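Local coordinates for split-Soret cytochrome c (Desulfovibrio desulfuricans, PDB 1H21), which carries two c-type hemes and an iron-sulfur cluster, probably [2Fe-2S], per subunit of a homodimer, and may take part in sulfate reduction, at residues A[22-27]-A[181-186]; A[30-35]-A[48-53]; A[114-119]-A[140-145]; A[124-129]-A[171-176]. All coordinates share one frame; numbering follows the deposited sequence.

Interaction 1 (A[22-27]-A[181-186])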
loop_
_atom_site.group_PDB
_atom_site.type_symbol
_atom_site.label_atom_id
_atom_site.label_comp_id
_atom_site.label_asym_id
_atom_site.label_seq_id
_atom_site.Cartn_x
_atom_site.Cartn_y
_atom_site.Cartn_z
ATOM N N HIS A 22 -7.842 19.047 -12.289
ATOM C CA HIS A 22 -7.413 20.423 -12.490
ATOM C C HIS A 22 -5.899 20.365 -12.596
ATOM O O HIS A 22 -5.286 19.584 -11.890
ATOM C CB HIS A 22 -7.772 21.289 -11.274
ATOM C CG HIS A 22 -9.242 21.451 -11.038
ATOM N ND1 HIS A 22 -10.020 22.350 -11.741
ATOM C CD2 HIS A 22 -10.072 20.860 -10.150
ATOM C CE1 HIS A 22 -11.260 22.300 -11.296
ATOM N NE2 HIS A 22 -11.319 21.404 -10.327
ATOM N N LYS A 23 -5.301 21.100 -13.529
ATOM C CA LYS A 23 -3.838 21.127 -13.629
ATOM C C LYS A 23 -3.243 21.620 -12.301
ATOM O O LYS A 23 -3.870 22.410 -11.569
ATOM C CB LYS A 23 -3.370 22.037 -14.771
ATOM C CG LYS A 23 -3.444 21.388 -16.128
ATOM C CD LYS A 23 -2.363 21.915 -17.025
ATOM C CE LYS A 23 -2.278 21.042 -18.257
ATOM N NZ LYS A 23 -1.171 21.492 -19.132
ATOM N N LEU A 24 -2.021 21.192 -12.003
ATOM C CA LEU A 24 -1.392 21.579 -10.753
ATOM C C LEU A 24 -0.055 22.271 -10.977
ATOM O O LEU A 24 0.492 22.241 -12.075
ATOM C CB LEU A 24 -1.148 20.318 -9.909
ATOM C CG LEU A 24 -2.305 19.344 -9.643
ATOM C CD1 LEU A 24 -1.808 17.889 -9.672
ATOM C CD2 LEU A 24 -3.013 19.694 -8.326
ATOM N N ASP A 25 0.477 22.873 -9.921
ATOM C CA ASP A 25 1.773 23.505 -9.991
ATOM C C ASP A 25 2.694 22.541 -9.266
ATOM O O ASP A 25 2.681 22.485 -8.023
ATOM C CB ASP A 25 1.783 24.838 -9.236
ATOM C CG ASP A 25 3.164 25.517 -9.237
ATOM O OD1 ASP A 25 4.141 24.981 -9.819
ATOM O OD2 ASP A 25 3.277 26.603 -8.638
ATOM N N PRO A 26 3.473 21.732 -10.022
ATOM C CA PRO A 26 4.400 20.767 -9.419
ATOM C C PRO A 26 5.266 21.358 -8.276
ATOM O O PRO A 26 5.365 20.750 -7.191
ATOM C CB PRO A 26 5.237 20.332 -10.621
ATOM C CG PRO A 26 4.246 20.318 -11.711
ATOM C CD PRO A 26 3.518 21.632 -11.495
ATOM N N LYS A 27 5.846 22.545 -8.496
ATOM C CA LYS A 27 6.685 23.198 -7.483
ATOM C C LYS A 27 5.873 23.439 -6.209
ATOM O O LYS A 27 6.359 23.206 -5.083
ATOM C CB LYS A 27 7.225 24.552 -7.983
ATOM C CG LYS A 27 7.819 24.570 -9.403
ATOM C CD LYS A 27 9.038 23.645 -9.620
ATOM C CE LYS A 27 9.389 23.511 -11.124
ATOM N NZ LYS A 27 8.270 22.932 -11.968
ATOM N N LYS A 181 6.592 14.737 -9.047
ATOM C CA LYS A 181 6.470 13.837 -10.192
ATOM C C LYS A 181 5.017 13.474 -10.510
ATOM O O LYS A 181 4.606 13.452 -11.671
ATOM C CB LYS A 181 7.276 12.563 -9.944
ATOM C CG LYS A 181 7.197 11.571 -11.086
ATOM C CD LYS A 181 7.664 12.217 -12.374
ATOM C CE LYS A 181 7.633 11.248 -13.542
ATOM N NZ LYS A 181 8.170 11.885 -14.771
ATOM N N ALA A 182 4.248 13.153 -9.476
ATOM C CA ALA A 182 2.846 12.781 -9.655
ATOM C C ALA A 182 2.097 13.946 -10.282
ATOM O O ALA A 182 1.236 13.745 -11.154
ATOM C CB ALA A 182 2.198 12.394 -8.299
ATOM N N ALA A 183 2.427 15.154 -9.818
ATOM C CA ALA A 183 1.805 16.372 -10.321
ATOM C C ALA A 183 2.070 16.461 -11.823
ATOM O O ALA A 183 1.130 16.584 -12.607
ATOM C CB ALA A 183 2.352 17.601 -9.597
ATOM N N GLU A 184 3.325 16.289 -12.235
ATOM C CA GLU A 184 3.644 16.348 -13.658
ATOM C C GLU A 184 2.870 15.323 -14.465
ATOM O O GLU A 184 2.402 15.605 -15.563
ATOM C CB GLU A 184 5.124 16.139 -13.885
ATOM C CG GLU A 184 5.993 17.204 -13.259
ATOM C CD GLU A 184 7.411 17.145 -13.781
ATOM O OE1 GLU A 184 7.866 16.042 -14.170
ATOM O OE2 GLU A 184 8.069 18.206 -13.828
ATOM N N ILE A 185 2.738 14.129 -13.919
ATOM C CA ILE A 185 2.004 13.065 -14.585
ATOM C C ILE A 185 0.525 13.454 -14.721
ATOM O O ILE A 185 -0.093 13.239 -15.775
ATOM C CB ILE A 185 2.124 11.744 -13.782
ATOM C CG1 ILE A 185 3.575 11.278 -13.781
ATOM C CG2 ILE A 185 1.241 10.663 -14.390
ATOM C CD1 ILE A 185 3.851 10.148 -12.817
ATOM N N ILE A 186 -0.047 14.015 -13.660
ATOM C CA ILE A 186 -1.451 14.406 -13.721
ATOM C C ILE A 186 -1.620 15.423 -14.850
ATOM O O ILE A 186 -2.468 15.244 -15.730
ATOM C CB ILE A 186 -1.960 14.993 -12.383
ATOM C CG1 ILE A 186 -2.193 13.855 -11.370
ATOM C CG2 ILE A 186 -3.246 15.811 -12.608
ATOM C CD1 ILE A 186 -2.335 14.334 -9.920
#
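The capped start of helix 26-38 rests against the long helix 165-192: Leu24, in the lead-in, and Pro26, in the first turn, pack on Ala183, Glu184 and Ile186. Asp25 stands at the N-cap, and its OD1 takes a weak bond from Lys27 N (3.3 Å) while its side chain turns away from the contact. On either side of this cap lie the two apolar residues that reach across. In Leu24, CG sits beside the backbone N and anti to the carbonyl carbon (chi1 -52°), and the CD1 branch does the touching. It lies 3.6 Å from Ile186 CD1, with Ile186 CG2 close behind, and it also passes 4.0 Å from Ala183 CA. Pro26 meets the Ala183 methyl with CA, CB and CG, its CA being 3.8 Å from Ala183 CB; the small methyl lets the two backbones come close, with the CA atoms of Pro26 and Ala183 5.2 Å apart. No hydrogen bond joins the two segments, but Leu24 N is held by Asn187 OD1, one residue beyond 181-186, and Met56 of helix 44-60 also touches Leu24. At the margin, Glu184 crosses the proline at about a right angle, its CG 3.9 Å from Pro26 CG.

Interaction 2 (A[30-35]-A[48-53])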
loop_
_atom_site.group_PDB
_atom_site.type_symbol
_atom_site.label_atom_id
_atom_site.label_comp_id
_atom_site.label_asym_id
_atom_site.label_seq_id
_atom_site.Cartn_x
_atom_site.Cartn_y
_atom_site.Cartn_z
ATOM N N ALA A 30 5.295 19.941 -4.541
ATOM C CA ALA A 30 6.461 19.396 -3.863
ATOM C C ALA A 30 6.562 20.024 -2.472
ATOM O O ALA A 30 6.709 19.350 -1.433
ATOM C CB ALA A 30 7.723 19.712 -4.692
ATOM N N GLN A 31 6.347 21.329 -2.472
ATOM C CA GLN A 31 6.414 22.163 -1.287
ATOM C C GLN A 31 5.394 21.809 -0.206
ATOM O O GLN A 31 5.750 21.543 0.951
ATOM C CB GLN A 31 6.218 23.587 -1.745
ATOM C CG GLN A 31 6.135 24.557 -0.642
ATOM C CD GLN A 31 7.463 25.106 -0.265
ATOM O OE1 GLN A 31 8.424 25.099 -1.045
ATOM N NE2 GLN A 31 7.524 25.633 0.928
ATOM N N VAL A 32 4.119 21.845 -0.580
ATOM C CA VAL A 32 3.033 21.525 0.352
ATOM C C VAL A 32 3.143 20.073 0.872
ATOM O O VAL A 32 2.847 19.804 2.042
ATOM C CB VAL A 32 1.653 21.771 -0.314
ATOM C CG1 VAL A 32 0.525 21.493 0.671
ATOM C CG2 VAL A 32 1.580 23.197 -0.816
ATOM N N ALA A 33 3.577 19.156 -0.000
ATOM C CA ALA A 33 3.763 17.742 0.356
ATOM C C ALA A 33 4.791 17.654 1.460
ATOM O O ALA A 33 4.556 16.984 2.466
ATOM C CB ALA A 33 4.220 16.914 -0.857
ATOM N N TYR A 34 5.915 18.351 1.279
ATOM C CA TYR A 34 6.983 18.370 2.279
ATOM C C TYR A 34 6.448 18.919 3.611
ATOM O O TYR A 34 6.735 18.374 4.685
ATOM C CB TYR A 34 8.163 19.206 1.778
ATOM C CG TYR A 34 9.288 19.396 2.787
ATOM C CD1 TYR A 34 10.381 18.536 2.821
ATOM C CD2 TYR A 34 9.241 20.425 3.730
ATOM C CE1 TYR A 34 11.395 18.693 3.769
ATOM C CE2 TYR A 34 10.236 20.582 4.674
ATOM C CZ TYR A 34 11.309 19.712 4.692
ATOM O OH TYR A 34 12.267 19.851 5.665
ATOM N N ASP A 35 5.648 19.980 3.541
ATOM C CA ASP A 35 5.069 20.585 4.747
ATOM C C ASP A 35 4.040 19.647 5.371
ATOM O O ASP A 35 4.008 19.432 6.590
ATOM C CB ASP A 35 4.402 21.933 4.414
ATOM C CG ASP A 35 5.412 23.014 4.016
ATOM O OD1 ASP A 35 6.640 22.813 4.194
ATOM O OD2 ASP A 35 4.972 24.081 3.522
ATOM N N ALA A 48 1.750 13.914 0.493
ATOM C CA ALA A 48 1.600 13.768 -0.942
ATOM C C ALA A 48 0.141 13.848 -1.359
ATOM O O ALA A 48 -0.208 14.587 -2.280
ATOM C CB ALA A 48 2.203 12.461 -1.408
ATOM N N PHE A 49 -0.724 13.095 -0.691
ATOM C CA PHE A 49 -2.140 13.111 -1.056
ATOM C C PHE A 49 -2.677 14.532 -0.975
ATOM O O PHE A 49 -3.238 15.065 -1.930
ATOM C CB PHE A 49 -2.972 12.209 -0.145
ATOM C CG PHE A 49 -4.383 12.070 -0.603
ATOM C CD1 PHE A 49 -4.717 11.130 -1.570
ATOM C CD2 PHE A 49 -5.368 12.930 -0.122
ATOM C CE1 PHE A 49 -6.029 11.041 -2.073
ATOM C CE2 PHE A 49 -6.683 12.858 -0.607
ATOM C CZ PHE A 49 -7.014 11.906 -1.591
ATOM N N TYR A 50 -2.478 15.156 0.169
ATOM C CA TYR A 50 -2.948 16.513 0.333
ATOM C C TYR A 50 -2.393 17.488 -0.709
ATOM O O TYR A 50 -3.148 18.275 -1.270
ATOM C CB TYR A 50 -2.652 17.033 1.730
ATOM C CG TYR A 50 -3.340 18.347 2.003
ATOM C CD1 TYR A 50 -4.562 18.379 2.664
ATOM C CD2 TYR A 50 -2.774 19.562 1.602
ATOM C CE1 TYR A 50 -5.206 19.583 2.928
ATOM C CE2 TYR A 50 -3.416 20.776 1.859
ATOM C CZ TYR A 50 -4.632 20.769 2.525
ATOM O OH TYR A 50 -5.272 21.942 2.835
ATOM N N SER A 51 -1.103 17.407 -1.018
ATOM C CA SER A 51 -0.547 18.336 -1.986
ATOM C C SER A 51 -1.281 18.281 -3.330
ATOM O O SER A 51 -1.176 19.195 -4.143
ATOM C CB SER A 51 0.962 18.119 -2.167
ATOM O OG SER A 51 1.250 16.970 -2.924
ATOM N N ILE A 52 -2.067 17.235 -3.546
ATOM C CA ILE A 52 -2.786 17.097 -4.801
ATOM C C ILE A 52 -4.265 17.418 -4.657
ATOM O O ILE A 52 -4.767 18.375 -5.248
ATOM C CB ILE A 52 -2.565 15.690 -5.398
ATOM C CG1 ILE A 52 -1.138 15.605 -5.957
ATOM C CG2 ILE A 52 -3.631 15.362 -6.427
ATOM C CD1 ILE A 52 -0.789 14.302 -6.617
ATOM N N VAL A 53 -4.959 16.647 -3.834
ATOM C CA VAL A 53 -6.390 16.841 -3.621
ATOM C C VAL A 53 -6.628 17.942 -2.606
ATOM O O VAL A 53 -7.646 18.630 -2.656
ATOM C CB VAL A 53 -7.048 15.527 -3.160
ATOM C CG1 VAL A 53 -8.528 15.719 -2.888
ATOM C CG2 VAL A 53 -6.827 14.438 -4.212
#
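Ser51, Ala33 and Val32 carry the packing of two successive helices, 26-38 and 44-60, which form a helical hairpin whose arms run in broadly opposite directions, 138° apart over these short segments. The segments approach to 7.7 Å between axes. Small residues make this closeness possible. Ser51 places its CB 3.6 Å from Ala33 N, almost on the partner backbone, and its OG 3.6 Å from Ala33 CB. That hydroxyl lies between its own backbone N and carbonyl carbon (chi1 75°), from where it turns back to donate to Ala48 O at 2.9 Å, tilted 23° from the carbonyl plane. The buried hydroxyl is thus satisfied within its own helix while presenting itself to a methyl of the other. A little further along, the Ala33 methyl faces the backbone of Ala48, 4.1 Å from its CA. Ala48 is one turn on from Cys44, an inferred ligand of the iron-sulfur cluster. Ala179 of helix 165-192 touches both Ala33 and Ser51, and Phe10 of the second subunit packs on Val32 and donates its backbone N to Tyr50 OH, which also bonds Glu58. Val32 CG1, anti to the backbone N, meets the edge of the Tyr50 ring near its plane, 3.9 Å from CD2.

Interaction 3 (A[114-119]-A[140-145])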
loop_
_atom_site.group_PDB
_atom_site.type_symbol
_atom_site.label_atom_id
_atom_site.label_comp_id
_atom_site.label_asym_id
_atom_site.label_seq_id
_atom_site.Cartn_x
_atom_site.Cartn_y
_atom_site.Cartn_z
ATOM N N ARG A 114 8.035 3.264 -11.829
ATOM C CA ARG A 114 9.302 2.944 -12.515
ATOM C C ARG A 114 10.297 4.094 -12.330
ATOM O O ARG A 114 11.499 3.880 -12.146
ATOM C CB ARG A 114 9.060 2.702 -13.999
ATOM C CG ARG A 114 8.323 1.421 -14.277
ATOM C CD ARG A 114 7.936 1.256 -15.723
ATOM N NE ARG A 114 7.046 0.105 -15.886
ATOM C CZ ARG A 114 6.290 -0.145 -16.956
ATOM N NH1 ARG A 114 6.290 0.671 -18.008
ATOM N NH2 ARG A 114 5.547 -1.244 -16.978
ATOM N N TRP A 115 9.775 5.316 -12.321
ATOM C CA TRP A 115 10.600 6.491 -12.144
ATOM C C TRP A 115 11.252 6.412 -10.778
ATOM O O TRP A 115 12.471 6.596 -10.651
ATOM C CB TRP A 115 9.733 7.750 -12.263
ATOM C CG TRP A 115 10.357 8.997 -11.687
ATOM C CD1 TRP A 115 11.290 9.807 -12.279
ATOM C CD2 TRP A 115 10.113 9.553 -10.384
ATOM N NE1 TRP A 115 11.641 10.830 -11.420
ATOM C CE2 TRP A 115 10.934 10.693 -10.251
ATOM C CE3 TRP A 115 9.282 9.188 -9.319
ATOM C CZ2 TRP A 115 10.949 11.471 -9.098
ATOM C CZ3 TRP A 115 9.298 9.961 -8.173
ATOM C CH2 TRP A 115 10.128 11.092 -8.070
ATOM N N TYR A 116 10.433 6.115 -9.766
ATOM C CA TYR A 116 10.902 6.010 -8.388
ATOM C C TYR A 116 12.013 4.975 -8.217
ATOM O O TYR A 116 13.025 5.258 -7.567
ATOM C CB TYR A 116 9.753 5.702 -7.420
ATOM C CG TYR A 116 10.185 5.717 -5.975
ATOM C CD1 TYR A 116 10.191 6.898 -5.241
ATOM C CD2 TYR A 116 10.622 4.553 -5.349
ATOM C CE1 TYR A 116 10.626 6.921 -3.922
ATOM C CE2 TYR A 116 11.053 4.562 -4.034
ATOM C CZ TYR A 116 11.056 5.748 -3.326
ATOM O OH TYR A 116 11.506 5.774 -2.020
ATOM N N GLU A 117 11.839 3.796 -8.806
ATOM C CA GLU A 117 12.853 2.750 -8.692
ATOM C C GLU A 117 14.250 3.157 -9.206
ATOM O O GLU A 117 15.265 2.810 -8.593
ATOM C CB GLU A 117 12.424 1.500 -9.453
ATOM C CG GLU A 117 11.157 0.787 -8.979
ATOM C CD GLU A 117 10.888 -0.475 -9.803
ATOM O OE1 GLU A 117 11.318 -0.535 -10.982
ATOM O OE2 GLU A 117 10.274 -1.426 -9.275
ATOM N N VAL A 118 14.304 3.883 -10.324
ATOM C CA VAL A 118 15.585 4.252 -10.920
ATOM C C VAL A 118 16.197 5.611 -10.619
ATOM O O VAL A 118 17.418 5.754 -10.687
ATOM C CB VAL A 118 15.570 4.076 -12.450
ATOM C CG1 VAL A 118 15.286 2.640 -12.792
ATOM C CG2 VAL A 118 14.532 4.995 -13.094
ATOM N N THR A 119 15.374 6.607 -10.325
ATOM C CA THR A 119 15.876 7.947 -10.051
ATOM C C THR A 119 16.624 8.038 -8.726
ATOM O O THR A 119 16.232 7.422 -7.735
ATOM C CB THR A 119 14.716 8.984 -10.105
ATOM O OG1 THR A 119 14.142 8.975 -11.416
ATOM C CG2 THR A 119 15.198 10.390 -9.808
ATOM N N SER A 140 20.295 8.197 -3.639
ATOM C CA SER A 140 20.449 6.827 -4.112
ATOM C C SER A 140 19.187 6.348 -4.804
ATOM O O SER A 140 18.116 6.947 -4.660
ATOM C CB SER A 140 20.823 5.877 -2.964
ATOM O OG SER A 140 19.833 5.853 -1.949
ATOM N N ALA A 141 19.349 5.332 -5.639
ATOM C CA ALA A 141 18.230 4.741 -6.347
ATOM C C ALA A 141 17.873 3.514 -5.525
ATOM O O ALA A 141 18.741 2.705 -5.200
ATOM C CB ALA A 141 18.653 4.340 -7.742
ATOM N N SER A 142 16.606 3.381 -5.169
ATOM C CA SER A 142 16.161 2.265 -4.354
ATOM C C SER A 142 15.972 0.963 -5.123
ATOM O O SER A 142 16.286 -0.107 -4.614
ATOM C CB SER A 142 14.850 2.643 -3.668
ATOM O OG SER A 142 13.907 3.073 -4.632
ATOM N N ASP A 143 15.491 1.076 -6.358
ATOM C CA ASP A 143 15.177 -0.071 -7.211
ATOM C C ASP A 143 14.005 -0.826 -6.565
ATOM O O ASP A 143 13.765 -2.004 -6.819
ATOM C CB ASP A 143 16.395 -0.983 -7.413
ATOM C CG ASP A 143 16.146 -2.106 -8.453
ATOM O OD1 ASP A 143 15.302 -1.950 -9.370
ATOM O OD2 ASP A 143 16.826 -3.153 -8.358
ATOM N N SER A 144 13.271 -0.112 -5.714
ATOM C CA SER A 144 12.129 -0.673 -5.015
ATOM C C SER A 144 11.159 0.406 -4.595
ATOM O O SER A 144 11.533 1.462 -4.101
ATOM C CB SER A 144 12.549 -1.487 -3.775
ATOM O OG SER A 144 11.424 -2.004 -3.044
ATOM N N VAL A 145 9.895 0.081 -4.786
ATOM C CA VAL A 145 8.765 0.910 -4.463
ATOM C C VAL A 145 8.372 0.632 -2.998
ATOM O O VAL A 145 7.607 1.385 -2.379
ATOM C CB VAL A 145 7.676 0.543 -5.489
ATOM C CG1 VAL A 145 6.325 0.524 -4.889
ATOM C CG2 VAL A 145 7.754 1.489 -6.676
HETATM O O HOH W 1 15.381 5.716 -5.795
HETATM O O HOH W 2 9.271 -1.848 -6.759
#
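Glu117 and Tyr116, in the last turn of helix 102-118, receive the loop 140-145. The contact borders the redox sites: the Tyr116 side chain is about 4 Å from that of Cys86, an inferred ligand of the probable [2Fe-2S] cluster, and the Ser144 side chain about 6 Å from a heme c. The direct bond is Asp143 N to Glu117 O (2.8 Å), on a lone pair in the carbonyl plane, though bent at the hydrogen (135°). Glu117 CG lies beside its backbone N (chi1 -63°) and the chain runs on extended, CB 3.9 Å from Asp143 CA and CG 4.0 Å from Ser144 N. OE2 accepts from Asp228 N and from a water, and the water accepts from Val145 N; OE1 accepts from Gln203 NE2. Tyr116 has CG anti to the backbone N (chi1 -175°), and its ring edge meets Ser144 O, CE2 to O 3.1 Å. The same carbonyl accepts from Ser142 OG. A second water accepts from Ser142 N (2.7 Å). The end of helix 102-118 lies among helices 87-99, 147-158 and 165-192, whose Leu89, Ser150 (bonded to Tyr116 OH) and Leu174 meet Tyr116, with Trp82 of the second subunit against Glu117.

Interaction 4 (A[124-129]-A[171-176]). Unlike the reference sequence in segment 171-176: Cys171 (reference Ala).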
loop_
_atom_site.group_PDB
_atom_site.type_symbol
_atom_site.label_atom_id
_atom_site.label_comp_id
_atom_site.label_asym_id
_atom_site.label_seq_id
_atom_site.Cartn_x
_atom_site.Cartn_y
_atom_site.Cartn_z
ATOM N N PHE A 124 14.541 17.182 -4.066
ATOM C CA PHE A 124 13.973 18.336 -3.370
ATOM C C PHE A 124 14.811 18.745 -2.167
ATOM O O PHE A 124 15.378 17.897 -1.461
ATOM C CB PHE A 124 12.532 18.023 -2.914
ATOM C CG PHE A 124 11.863 19.137 -2.127
ATOM C CD1 PHE A 124 11.118 20.115 -2.770
ATOM C CD2 PHE A 124 11.931 19.163 -0.734
ATOM C CE1 PHE A 124 10.446 21.105 -2.033
ATOM C CE2 PHE A 124 11.267 20.143 0.011
ATOM C CZ PHE A 124 10.523 21.116 -0.634
ATOM N N ASN A 125 14.875 20.050 -1.937
ATOM C CA ASN A 125 15.617 20.624 -0.812
ATOM C C ASN A 125 14.747 21.782 -0.292
ATOM O O ASN A 125 14.410 22.697 -1.050
ATOM C CB ASN A 125 16.977 21.146 -1.299
ATOM C CG ASN A 125 17.949 21.388 -0.160
ATOM O OD1 ASN A 125 17.560 21.813 0.945
ATOM N ND2 ASN A 125 19.223 21.090 -0.410
ATOM N N PRO A 126 14.360 21.750 0.997
ATOM C CA PRO A 126 13.508 22.822 1.545
ATOM C C PRO A 126 14.291 24.068 1.934
ATOM O O PRO A 126 13.701 25.117 2.278
ATOM C CB PRO A 126 12.901 22.164 2.783
ATOM C CG PRO A 126 14.106 21.381 3.314
ATOM C CD PRO A 126 14.726 20.772 2.044
ATOM N N GLY A 127 15.620 23.962 1.852
ATOM C CA GLY A 127 16.473 25.060 2.237
ATOM C C GLY A 127 16.409 25.141 3.747
ATOM O O GLY A 127 16.617 24.140 4.437
ATOM N N ASP A 128 16.053 26.308 4.270
ATOM C CA ASP A 128 15.947 26.476 5.708
ATOM C C ASP A 128 14.538 26.229 6.238
ATOM O O ASP A 128 14.279 26.379 7.436
ATOM C CB ASP A 128 16.463 27.856 6.102
ATOM C CG ASP A 128 17.946 28.029 5.781
ATOM O OD1 ASP A 128 18.779 27.412 6.475
ATOM O OD2 ASP A 128 18.275 28.754 4.815
ATOM N N ALA A 129 13.625 25.855 5.345
ATOM C CA ALA A 129 12.257 25.540 5.757
ATOM C C ALA A 129 12.327 24.111 6.302
ATOM O O ALA A 129 11.297 23.507 6.639
ATOM C CB ALA A 129 11.298 25.621 4.561
ATOM N N CYS A 171 12.814 11.071 4.197
ATOM C CA CYS A 171 11.485 10.642 3.779
ATOM C C CYS A 171 10.580 11.840 3.523
ATOM O O CYS A 171 9.780 11.825 2.581
ATOM C CB CYS A 171 10.873 9.582 4.727
ATOM S SG CYS A 171 11.553 7.848 4.467
ATOM N N GLY A 172 10.834 12.926 4.246
ATOM C CA GLY A 172 10.053 14.143 4.076
ATOM C C GLY A 172 10.291 14.758 2.708
ATOM O O GLY A 172 9.354 15.241 2.064
ATOM N N ARG A 173 11.541 14.730 2.251
ATOM C CA ARG A 173 11.893 15.280 0.951
ATOM C C ARG A 173 11.405 14.367 -0.157
ATOM O O ARG A 173 10.952 14.846 -1.198
ATOM C CB ARG A 173 13.404 15.493 0.848
ATOM C CG ARG A 173 13.943 16.428 1.942
ATOM C CD ARG A 173 15.457 16.667 1.866
ATOM N NE ARG A 173 15.940 17.405 3.043
ATOM C CZ ARG A 173 17.087 18.083 3.109
ATOM N NH1 ARG A 173 17.902 18.131 2.056
ATOM N NH2 ARG A 173 17.428 18.692 4.247
ATOM N N LEU A 174 11.466 13.056 0.072
ATOM C CA LEU A 174 11.006 12.096 -0.922
ATOM C C LEU A 174 9.526 12.312 -1.165
ATOM O O LEU A 174 9.052 12.200 -2.296
ATOM C CB LEU A 174 11.242 10.665 -0.463
ATOM C CG LEU A 174 12.685 10.154 -0.420
ATOM C CD1 LEU A 174 12.660 8.681 -0.018
ATOM C CD2 LEU A 174 13.353 10.323 -1.768
ATOM N N THR A 175 8.798 12.649 -0.108
ATOM C CA THR A 175 7.368 12.921 -0.249
ATOM C C THR A 175 7.152 14.024 -1.308
ATOM O O THR A 175 6.271 13.921 -2.166
ATOM C CB THR A 175 6.747 13.350 1.092
ATOM O OG1 THR A 175 6.865 12.278 2.030
ATOM C CG2 THR A 175 5.300 13.658 0.920
ATOM N N ALA A 176 8.036 15.024 -1.282
ATOM C CA ALA A 176 8.011 16.169 -2.189
ATOM C C ALA A 176 8.346 15.765 -3.601
ATOM O O ALA A 176 7.627 16.119 -4.523
ATOM C CB ALA A 176 8.975 17.203 -1.716
HETATM O O HOH W 3 17.785 17.211 -0.458
#
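In helix 165-192, which supplies Cys171, an inferred ligand of the probable [2Fe-2S] cluster, Arg173 and Ala176 receive a loop led by Phe124. The Ala176 methyl sits over one face of the Phe124 ring in a CH-pi contact, 3.7 Å from CB to the ring centroid and displaced toward the rim, with CG the nearest ring atom. Phe124 CG is anti to its backbone N (chi1 178°), which sets CG 3.5 Å from the Ala176 methyl. Arg173, extended from CG to NE, passes Phe124 O with CD 3.5 Å away and reaches Pro126. Pro126 CD lies over the centre of the guanidinium, 3.7 Å above its plane, the proline crossing the arginine at about a right angle. A water in the guanidinium plane accepts from Arg173 NH1 and donates to Phe124 O, both at 2.7 Å, bridging the segments where no direct hydrogen bond does. The loop itself is shaped by an Asx turn, in which Asn125 OD1 accepts from Gly127 N (3.0 Å, 157° at the hydrogen). Asn125 lies alongside the arginine and points the same way, their flat groups 36° apart. The charge of Arg173 is met from its own helix, by a salt bridge from NE to Glu169. Within the helix, Thr175 OG1 and N reach Cys171 O from opposite faces of its plane, OG1 at 3.0 Å.

Helix 165-192 is common to interactions 1 and 4, and helix 26-38 to interactions 1 and 2. Interaction 2 is fully buried and packs small residues; the other three are partly buried. Interaction 1 is likewise apolar, and its Ile186 CD1 meets Ile52 CD1 of segment 48-53 at 3.6 Å. Interactions 3 and 4 differ in using polar groups, with waters bridging backbone and side chain across the segments; only interaction 3 has a direct hydrogen bond between its segments. Tyr34 ties interaction 2 to interaction 4 by packing on Phe124 and Pro126. Interactions 2 and 3, on opposite sides of the chain's centre, both touch the second subunit, and interaction 3 lies near a heme.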